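SusD homolog (Bacteroides thetaiotaomicron, PDB 3SGH) probably binds glycans at the outer membrane as a SusD-like lipoprotein, feeding a partner transporter in a carbohydrate uptake system. Local coordinates at residues Gln32-Gln37 with Ser244-Val249; Pro313-Tyr318 with Cys418-Met423. One frame throughout, in Å; residues are numbered along the deposited sequence.

Both contacts bring together segments far apart in sequence, but at different depths. Interaction 1 lies on the surface, about 17 Å from the centre of the chain to the contact's centre, and its chemistry is amide, carboxylate and water around the edge of a tryptophan. Interaction 2 is buried, about 7 Å from that centre, and relies on proline packing and one tyrosine hydroxyl bonded to a backbone carbonyl, though a water between carboxylate and carbonyl bridges it too. They share an aromatic residue followed by a cis proline, Trp-246 with Pro-247 and Tyr-419 with Pro-420, and each includes a side-chain cap. Cys-36 packs on Gln-314, so helix 33-40 borders both contacts.

Interaction 1: residues Gln32-Gln37 with Ser244-Val249; sequences QQNACQ and SGWPEV
Gln-37 reaches from helix 33-40 to Glu-248 and to the indole of Trp-246. Its CG lies anti to the backbone N (chi1 -179°) and the chain stays extended beyond it, carrying the amide to the loop that follows helix 239-245. NE2 gives Glu-248 OE1, at the end of an equally extended chain, a nearly straight hydrogen bond of 2.8 Å (N-H...O 172°), with the oxygen in the amide plane and receiving the bond on its anti lone pair. A water links NE2 to Glu-248 O, so both amide hydrogens are used; a second water donates to Gln-37 OE1 and Glu-248 OE1. Glutamine suits this place because one amide both donates and accepts.

Trp-246 CG is anti to its carbonyl carbon, beside the backbone N (chi1 -68°). Its broad ring lets three polar side chains line one edge at an exposed site: Gln-37 OE1 stands 3.5 Å from CZ3, near the ring plane, Gln-33 NE2 approaches CZ2 at 4.1 Å, and Asn-34 ND2 lies near CH2.

Gln-32 caps the same helix: its OE1 accepts from Ala-35 N at 3.0 Å and, weakly, from Asn-34 N, while its NE2 bonds back to Asn-34 OD1. The contact is thus a polar surface junction between the capped start of helix 33-40, whose Ala-35 and Cys-36 are buried, and a cis-proline loop in the mainly helical SusD-like fold.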
ATOM      1  N   GLN A  32       4.137 -11.046 -10.709  1.00 14.75           N
ATOM      2  CA  GLN A  32       3.512 -11.735 -11.824  1.00 15.19           C
ATOM      3  C   GLN A  32       2.450 -10.807 -12.421  1.00 14.99           C
ATOM      4  O   GLN A  32       1.732 -10.102 -11.699  1.00 12.75           O
ATOM      5  CB  GLN A  32       2.944 -13.062 -11.363  1.00 16.12           C
ATOM      6  CG  GLN A  32       2.500 -14.002 -12.495  1.00 15.55           C
ATOM      7  CD  GLN A  32       1.099 -13.788 -12.973  1.00 17.67           C
ATOM      8  OE1 GLN A  32       0.268 -13.164 -12.280  1.00 16.30           O
ATOM      9  NE2 GLN A  32       0.797 -14.335 -14.147  1.00 18.14           N
ATOM     10  N   GLN A  33       2.289 -10.837 -13.735  1.00 15.17           N
ATOM     11  CA  GLN A  33       1.521  -9.815 -14.402  1.00 15.78           C
ATOM     12  C   GLN A  33       0.070  -9.689 -13.910  1.00 15.05           C
ATOM     13  O   GLN A  33      -0.422  -8.569 -13.776  1.00 14.26           O
ATOM     14  CB  GLN A  33       1.586  -9.983 -15.933  1.00 16.31           C
ATOM     15  CG  GLN A  33       0.920 -11.258 -16.433  1.00 16.99           C
ATOM     16  CD  GLN A  33       1.425 -11.672 -17.781  1.00 19.40           C
ATOM     17  OE1 GLN A  33       2.655 -11.783 -18.005  1.00 20.05           O
ATOM     18  NE2 GLN A  33       0.510 -11.856 -18.714  1.00 18.91           N
ATOM     19  N   ASN A  34      -0.605 -10.815 -13.631  1.00 13.93           N
ATOM     20  CA  ASN A  34      -1.992 -10.755 -13.154  1.00 14.73           C
ATOM     21  C   ASN A  34      -2.089 -10.398 -11.679  1.00 14.91           C
ATOM     22  O   ASN A  34      -2.971  -9.642 -11.303  1.00 13.63           O
ATOM     23  CB  ASN A  34      -2.685 -12.079 -13.425  1.00 16.02           C
ATOM     24  CG  ASN A  34      -2.584 -12.473 -14.906  1.00 18.10           C
ATOM     25  OD1 ASN A  34      -1.991 -13.487 -15.240  1.00 18.59           O
ATOM     26  ND2 ASN A  34      -3.091 -11.624 -15.780  1.00 19.08           N
ATOM     27  N   ALA A  35      -1.184 -10.913 -10.860  1.00 14.38           N
ATOM     28  CA  ALA A  35      -1.066 -10.478  -9.457  1.00 14.35           C
ATOM     29  C   ALA A  35      -0.841  -8.968  -9.402  1.00 13.98           C
ATOM     30  O   ALA A  35      -1.466  -8.289  -8.603  1.00 15.05           O
ATOM     31  CB  ALA A  35       0.112 -11.214  -8.767  1.00 15.65           C
ATOM     32  N   CYS A  36       0.077  -8.477 -10.252  1.00 13.82           N
ATOM     33  CA  CYS A  36       0.380  -7.049 -10.351  1.00 13.74           C
ATOM     34  C   CYS A  36      -0.869  -6.236 -10.713  1.00 13.27           C
ATOM     35  O   CYS A  36      -1.186  -5.250 -10.049  1.00 13.19           O
ATOM     36  CB  CYS A  36       1.530  -6.796 -11.330  1.00 12.84           C
ATOM     37  SG  CYS A  36       2.117  -5.107 -11.253  1.00 16.28           S
ATOM     38  N   GLN A  37      -1.612  -6.674 -11.718  1.00 13.21           N
ATOM     39  CA  GLN A  37      -2.811  -5.956 -12.076  1.00 13.26           C
ATOM     40  C   GLN A  37      -3.792  -5.955 -10.917  1.00 13.54           C
ATOM     41  O   GLN A  37      -4.311  -4.900 -10.545  1.00 15.11           O
ATOM     42  CB  GLN A  37      -3.491  -6.487 -13.310  1.00 13.39           C
ATOM     43  CG  GLN A  37      -4.767  -5.626 -13.629  1.00 15.06           C
ATOM     44  CD  GLN A  37      -5.239  -5.815 -15.066  1.00 16.73           C
ATOM     45  OE1 GLN A  37      -5.405  -6.958 -15.534  1.00 16.90           O
ATOM     46  NE2 GLN A  37      -5.454  -4.700 -15.761  1.00 15.17           N
ATOM     47  N   SER A 244       1.301  -2.168 -18.290  1.00 13.24           N
ATOM     48  CA  SER A 244       1.423  -0.850 -18.905  1.00 13.59           C
ATOM     49  C   SER A 244       1.491  -0.947 -20.440  1.00 14.21           C
ATOM     50  O   SER A 244       1.053  -0.031 -21.157  1.00 15.37           O
ATOM     51  CB  SER A 244       2.669  -0.138 -18.371  1.00 13.47           C
ATOM     52  OG  SER A 244       2.912   1.128 -18.953  1.00 16.17           O
ATOM     53  N   GLY A 245       2.060  -2.042 -20.923  1.00 15.13           N
ATOM     54  CA  GLY A 245       2.203  -2.297 -22.341  1.00 16.57           C
ATOM     55  C   GLY A 245       0.902  -2.664 -23.034  1.00 18.12           C
ATOM     56  O   GLY A 245       0.777  -2.469 -24.243  1.00 19.78           O
ATOM     57  N   TRP A 246      -0.073  -3.159 -22.285  1.00 16.16           N
ATOM     58  CA  TRP A 246      -1.342  -3.598 -22.871  1.00 15.82           C
ATOM     59  C   TRP A 246      -2.129  -2.605 -23.735  1.00 18.02           C
ATOM     60  O   TRP A 246      -2.529  -2.988 -24.851  1.00 19.16           O
ATOM     61  CB  TRP A 246      -2.226  -4.297 -21.834  1.00 16.17           C
ATOM     62  CG  TRP A 246      -1.701  -5.608 -21.355  1.00 15.14           C
ATOM     63  CD1 TRP A 246      -0.823  -6.442 -22.000  1.00 14.82           C
ATOM     64  CD2 TRP A 246      -2.073  -6.273 -20.150  1.00 15.73           C
ATOM     65  NE1 TRP A 246      -0.591  -7.560 -21.217  1.00 15.03           N
ATOM     66  CE2 TRP A 246      -1.374  -7.476 -20.094  1.00 12.75           C
ATOM     67  CE3 TRP A 246      -2.922  -5.942 -19.086  1.00 15.26           C
ATOM     68  CZ2 TRP A 246      -1.505  -8.353 -19.039  1.00 18.05           C
ATOM     69  CZ3 TRP A 246      -3.055  -6.803 -18.062  1.00 17.75           C
ATOM     70  CH2 TRP A 246      -2.339  -8.003 -18.031  1.00 19.14           C
ATOM     71  N   PRO A 247      -2.331  -1.332 -23.294  1.00 17.23           N
ATOM     72  CA  PRO A 247      -2.056  -0.733 -21.959  1.00 17.65           C
ATOM     73  C   PRO A 247      -3.276  -0.779 -21.070  1.00 17.50           C
ATOM     74  O   PRO A 247      -4.383  -0.653 -21.583  1.00 20.60           O
ATOM     75  CB  PRO A 247      -1.755   0.741 -22.284  1.00 17.55           C
ATOM     76  CG  PRO A 247      -2.578   1.027 -23.547  1.00 17.94           C
ATOM     77  CD  PRO A 247      -2.721  -0.312 -24.286  1.00 18.30           C
ATOM     78  N   GLU A 248      -3.101  -0.962 -19.765  1.00 15.65           N
ATOM     79  CA  GLU A 248      -4.204  -0.876 -18.827  1.00 15.09           C
ATOM     80  C   GLU A 248      -3.880  -0.130 -17.534  1.00 15.34           C
ATOM     81  O   GLU A 248      -4.723  -0.078 -16.656  1.00 14.71           O
ATOM     82  CB  GLU A 248      -4.813  -2.265 -18.564  1.00 15.13           C
ATOM     83  CG  GLU A 248      -5.507  -2.851 -19.820  1.00 16.10           C
ATOM     84  CD  GLU A 248      -6.230  -4.163 -19.601  1.00 17.29           C
ATOM     85  OE1 GLU A 248      -6.382  -4.612 -18.438  1.00 16.24           O
ATOM     86  OE2 GLU A 248      -6.673  -4.722 -20.633  1.00 17.77           O
ATOM     87  N   VAL A 249      -2.679   0.463 -17.439  1.00 13.73           N
ATOM     88  CA  VAL A 249      -2.322   1.312 -16.314  1.00 12.70           C
ATOM     89  C   VAL A 249      -1.478   2.482 -16.752  1.00 13.98           C
ATOM     90  O   VAL A 249      -0.620   2.343 -17.617  1.00 13.43           O
ATOM     91  CB  VAL A 249      -1.659   0.479 -15.152  1.00 11.81           C
ATOM     92  CG1 VAL A 249      -0.236   0.009 -15.572  1.00 12.09           C
ATOM     93  CG2 VAL A 249      -1.682   1.261 -13.824  1.00 12.03           C
TER
HETATM   94  O   HOH W   1      -5.131  -2.019 -14.675  1.00 16.14           O
HETATM   95  O   HOH W   2      -6.596  -7.393 -18.085  1.00 23.93           O

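Interaction 2: residues Pro313-Tyr318 with Cys418-Met423; sequences PQPVMY and CYPDPM
A classic beta bulge, where Val-316 and Met-317 both face Ser-227 on the neighbouring antiparallel strand, lies between the two residues, Pro-315 and Tyr-318, that meet the cis-proline loop after helix 403-417 in this SusD-like fold. Pro-315 and Pro-420 cross at about a right angle, with Pro-315 CG 3.8 Å from Pro-420 CD; two rigid, apolar rings suit a junction of strand and loop.

Tyr-318 points its CB toward the loop, with CG anti to its own carbonyl carbon (chi1 -63°). Its OH gives a short hydrogen bond of 2.5 Å to Tyr-419 O, tilted 32° from the carbonyl plane. Tyrosine can thus fill a buried place with its ring and still satisfy a backbone carbonyl at its far end. Tyr-318 CD2 brings the ring edge to Cys-418 CA. Tyr-419 CB points away from the strand, and its ring stacks on Tyr-270, with OH bonded to Tyr-270 O; Pro-420 CD lies 3.9 Å above one face of the Tyr-419 ring, offset toward its rim.

Farther along, Asp-421 OD1 caps the turn into helix 424-432, accepting from Met-423 N, a selenomethionine, and from Asn-424 N. Its other oxygen, OD2, takes a 2.8 Å hydrogen bond from a water that also donates to Val-316 O.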
ATOM      1  N   PRO A 313      13.243  -3.935 -10.567  1.00 16.85           N
ATOM      2  CA  PRO A 313      12.609  -4.759  -9.529  1.00 17.23           C
ATOM      3  C   PRO A 313      11.418  -4.042  -8.895  1.00 16.67           C
ATOM      4  O   PRO A 313      11.518  -2.847  -8.550  1.00 18.02           O
ATOM      5  CB  PRO A 313      13.742  -4.948  -8.493  1.00 17.91           C
ATOM      6  CG  PRO A 313      14.572  -3.690  -8.592  1.00 17.52           C
ATOM      7  CD  PRO A 313      14.527  -3.365 -10.122  1.00 17.13           C
ATOM      8  N   GLN A 314      10.314  -4.753  -8.693  1.00 16.88           N
ATOM      9  CA  GLN A 314       9.191  -4.162  -7.982  1.00 16.38           C
ATOM     10  C   GLN A 314       9.532  -3.921  -6.512  1.00 16.12           C
ATOM     11  O   GLN A 314      10.126  -4.789  -5.859  1.00 16.42           O
ATOM     12  CB  GLN A 314       7.919  -4.995  -8.150  1.00 16.51           C
ATOM     13  CG  GLN A 314       7.413  -4.880  -9.605  1.00 17.33           C
ATOM     14  CD  GLN A 314       6.073  -5.524  -9.878  1.00 17.78           C
ATOM     15  OE1 GLN A 314       5.776  -5.805 -11.041  1.00 18.37           O
ATOM     16  NE2 GLN A 314       5.238  -5.725  -8.834  1.00 15.96           N
ATOM     17  N   PRO A 315       9.178  -2.733  -5.987  1.00 16.47           N
ATOM     18  CA  PRO A 315       9.435  -2.357  -4.589  1.00 16.67           C
ATOM     19  C   PRO A 315       8.472  -2.989  -3.596  1.00 15.88           C
ATOM     20  O   PRO A 315       7.318  -3.304  -3.943  1.00 17.10           O
ATOM     21  CB  PRO A 315       9.231  -0.852  -4.574  1.00 16.48           C
ATOM     22  CG  PRO A 315       8.307  -0.591  -5.664  1.00 16.86           C
ATOM     23  CD  PRO A 315       8.587  -1.601  -6.745  1.00 16.77           C
ATOM     24  N   VAL A 316       8.950  -3.205  -2.375  1.00 16.02           N
ATOM     25  CA  VAL A 316       8.131  -3.715  -1.291  1.00 15.20           C
ATOM     26  C   VAL A 316       7.979  -2.619  -0.216  1.00 15.83           C
ATOM     27  O   VAL A 316       6.865  -2.212   0.101  1.00 15.23           O
ATOM     28  CB  VAL A 316       8.679  -4.979  -0.673  1.00 14.37           C
ATOM     29  CG1 VAL A 316       7.718  -5.448   0.483  1.00 13.07           C
ATOM     30  CG2 VAL A 316       8.897  -6.089  -1.758  1.00 16.48           C
HETATM   31  N   MSE A 317       9.085  -2.116   0.323  1.00 15.06           N
HETATM   32  CA  MSE A 317       8.993  -1.160   1.393  1.00 15.56           C
HETATM   33  C   MSE A 317      10.245  -0.331   1.436  1.00 14.96           C
HETATM   34  O   MSE A 317      11.354  -0.890   1.398  1.00 15.65           O
HETATM   35  CB  MSE A 317       8.814  -1.914   2.711  1.00 16.27           C
HETATM   36  CG  MSE A 317       8.708  -0.995   3.922  1.00 18.02           C
HETATM   37 SE   MSE A 317       8.706  -2.086   5.600  0.75 21.45          SE
HETATM   38  CE  MSE A 317       6.985  -2.694   5.365  1.00 16.21           C
ATOM     39  N   TYR A 318      10.088   0.980   1.529  1.00 15.61           N
ATOM     40  CA  TYR A 318      11.203   1.906   1.472  1.00 14.99           C
ATOM     41  C   TYR A 318      11.607   2.427   2.828  1.00 15.30           C
ATOM     42  O   TYR A 318      10.767   2.627   3.705  1.00 14.56           O
ATOM     43  CB  TYR A 318      10.829   3.118   0.632  1.00 15.52           C
ATOM     44  CG  TYR A 318      10.509   2.886  -0.828  1.00 16.35           C
ATOM     45  CD1 TYR A 318      11.449   2.412  -1.711  1.00 17.93           C
ATOM     46  CD2 TYR A 318       9.258   3.125  -1.311  1.00 20.09           C
ATOM     47  CE1 TYR A 318      11.177   2.242  -3.045  1.00 16.01           C
ATOM     48  CE2 TYR A 318       8.987   2.979  -2.678  1.00 19.74           C
ATOM     49  CZ  TYR A 318       9.946   2.561  -3.536  1.00 14.32           C
ATOM     50  OH  TYR A 318       9.617   2.430  -4.886  1.00 16.14           O
ATOM     51  N   CYS A 418       6.295   6.969  -0.843  1.00 15.03           N
ATOM     52  CA  CYS A 418       6.010   5.539  -0.911  1.00 14.40           C
ATOM     53  C   CYS A 418       5.345   5.282  -2.239  1.00 14.48           C
ATOM     54  O   CYS A 418       4.130   5.251  -2.326  1.00 15.07           O
ATOM     55  CB  CYS A 418       5.134   5.127   0.260  1.00 14.93           C
ATOM     56  SG  CYS A 418       6.032   5.354   1.872  1.00 17.95           S
ATOM     57  N   TYR A 419       6.160   5.157  -3.292  1.00 15.01           N
ATOM     58  CA  TYR A 419       5.668   5.080  -4.658  1.00 15.19           C
ATOM     59  C   TYR A 419       6.474   4.076  -5.461  1.00 15.40           C
ATOM     60  O   TYR A 419       7.740   4.075  -5.379  1.00 16.03           O
ATOM     61  CB  TYR A 419       5.738   6.460  -5.377  1.00 14.48           C
ATOM     62  CG  TYR A 419       5.589   6.366  -6.882  1.00 13.52           C
ATOM     63  CD1 TYR A 419       4.320   6.375  -7.475  1.00 15.18           C
ATOM     64  CD2 TYR A 419       6.705   6.273  -7.720  1.00 15.56           C
ATOM     65  CE1 TYR A 419       4.158   6.237  -8.808  1.00 13.39           C
ATOM     66  CE2 TYR A 419       6.545   6.129  -9.082  1.00 14.79           C
ATOM     67  CZ  TYR A 419       5.276   6.130  -9.610  1.00 15.07           C
ATOM     68  OH  TYR A 419       5.102   5.991 -10.938  1.00 16.30           O
ATOM     69  N   PRO A 420       5.780   3.242  -6.280  1.00 15.74           N
ATOM     70  CA  PRO A 420       4.355   2.964  -6.328  1.00 16.00           C
ATOM     71  C   PRO A 420       3.951   2.018  -5.193  1.00 15.85           C
ATOM     72  O   PRO A 420       4.610   1.004  -4.990  1.00 17.01           O
ATOM     73  CB  PRO A 420       4.153   2.264  -7.699  1.00 16.02           C
ATOM     74  CG  PRO A 420       5.504   1.976  -8.200  1.00 18.51           C
ATOM     75  CD  PRO A 420       6.522   2.405  -7.239  1.00 16.18           C
ATOM     76  N   ASP A 421       2.929   2.391  -4.428  1.00 14.36           N
ATOM     77  CA  ASP A 421       2.482   1.595  -3.282  1.00 15.12           C
ATOM     78  C   ASP A 421       0.960   1.542  -3.414  1.00 14.16           C
ATOM     79  O   ASP A 421       0.315   2.587  -3.399  1.00 13.66           O
ATOM     80  CB  ASP A 421       2.884   2.254  -1.986  1.00 15.01           C
ATOM     81  CG  ASP A 421       2.479   1.437  -0.758  1.00 17.80           C
ATOM     82  OD1 ASP A 421       1.310   0.991  -0.669  1.00 17.45           O
ATOM     83  OD2 ASP A 421       3.355   1.282   0.101  1.00 18.20           O
ATOM     84  N   PRO A 422       0.391   0.353  -3.573  1.00 14.60           N
ATOM     85  CA  PRO A 422      -1.044   0.262  -3.884  1.00 14.99           C
ATOM     86  C   PRO A 422      -1.973   0.655  -2.767  1.00 13.94           C
ATOM     87  O   PRO A 422      -3.106   1.037  -3.034  1.00 15.98           O
ATOM     88  CB  PRO A 422      -1.252  -1.206  -4.200  1.00 15.18           C
ATOM     89  CG  PRO A 422      -0.181  -1.931  -3.495  1.00 16.98           C
ATOM     90  CD  PRO A 422       1.041  -0.965  -3.522  1.00 15.76           C
HETATM   91  N   MSE A 423      -1.498   0.542  -1.528  1.00 13.92           N
HETATM   92  CA  MSE A 423      -2.336   0.664  -0.346  1.00 13.92           C
HETATM   93  C   MSE A 423      -2.085   1.903   0.508  1.00 14.17           C
HETATM   94  O   MSE A 423      -3.008   2.372   1.146  1.00 14.18           O
HETATM   95  CB  MSE A 423      -2.229  -0.588   0.515  1.00 13.06           C
HETATM   96  CG  MSE A 423      -3.039  -0.587   1.815  1.00 15.07           C
HETATM   97 SE   MSE A 423      -4.879  -0.213   1.468  0.75 11.95          SE
HETATM   98  CE  MSE A 423      -5.494  -2.075   1.211  1.00 15.78           C
TER
HETATM   99  O   HOH W   3       4.209  -1.353   0.728  1.00 22.04           O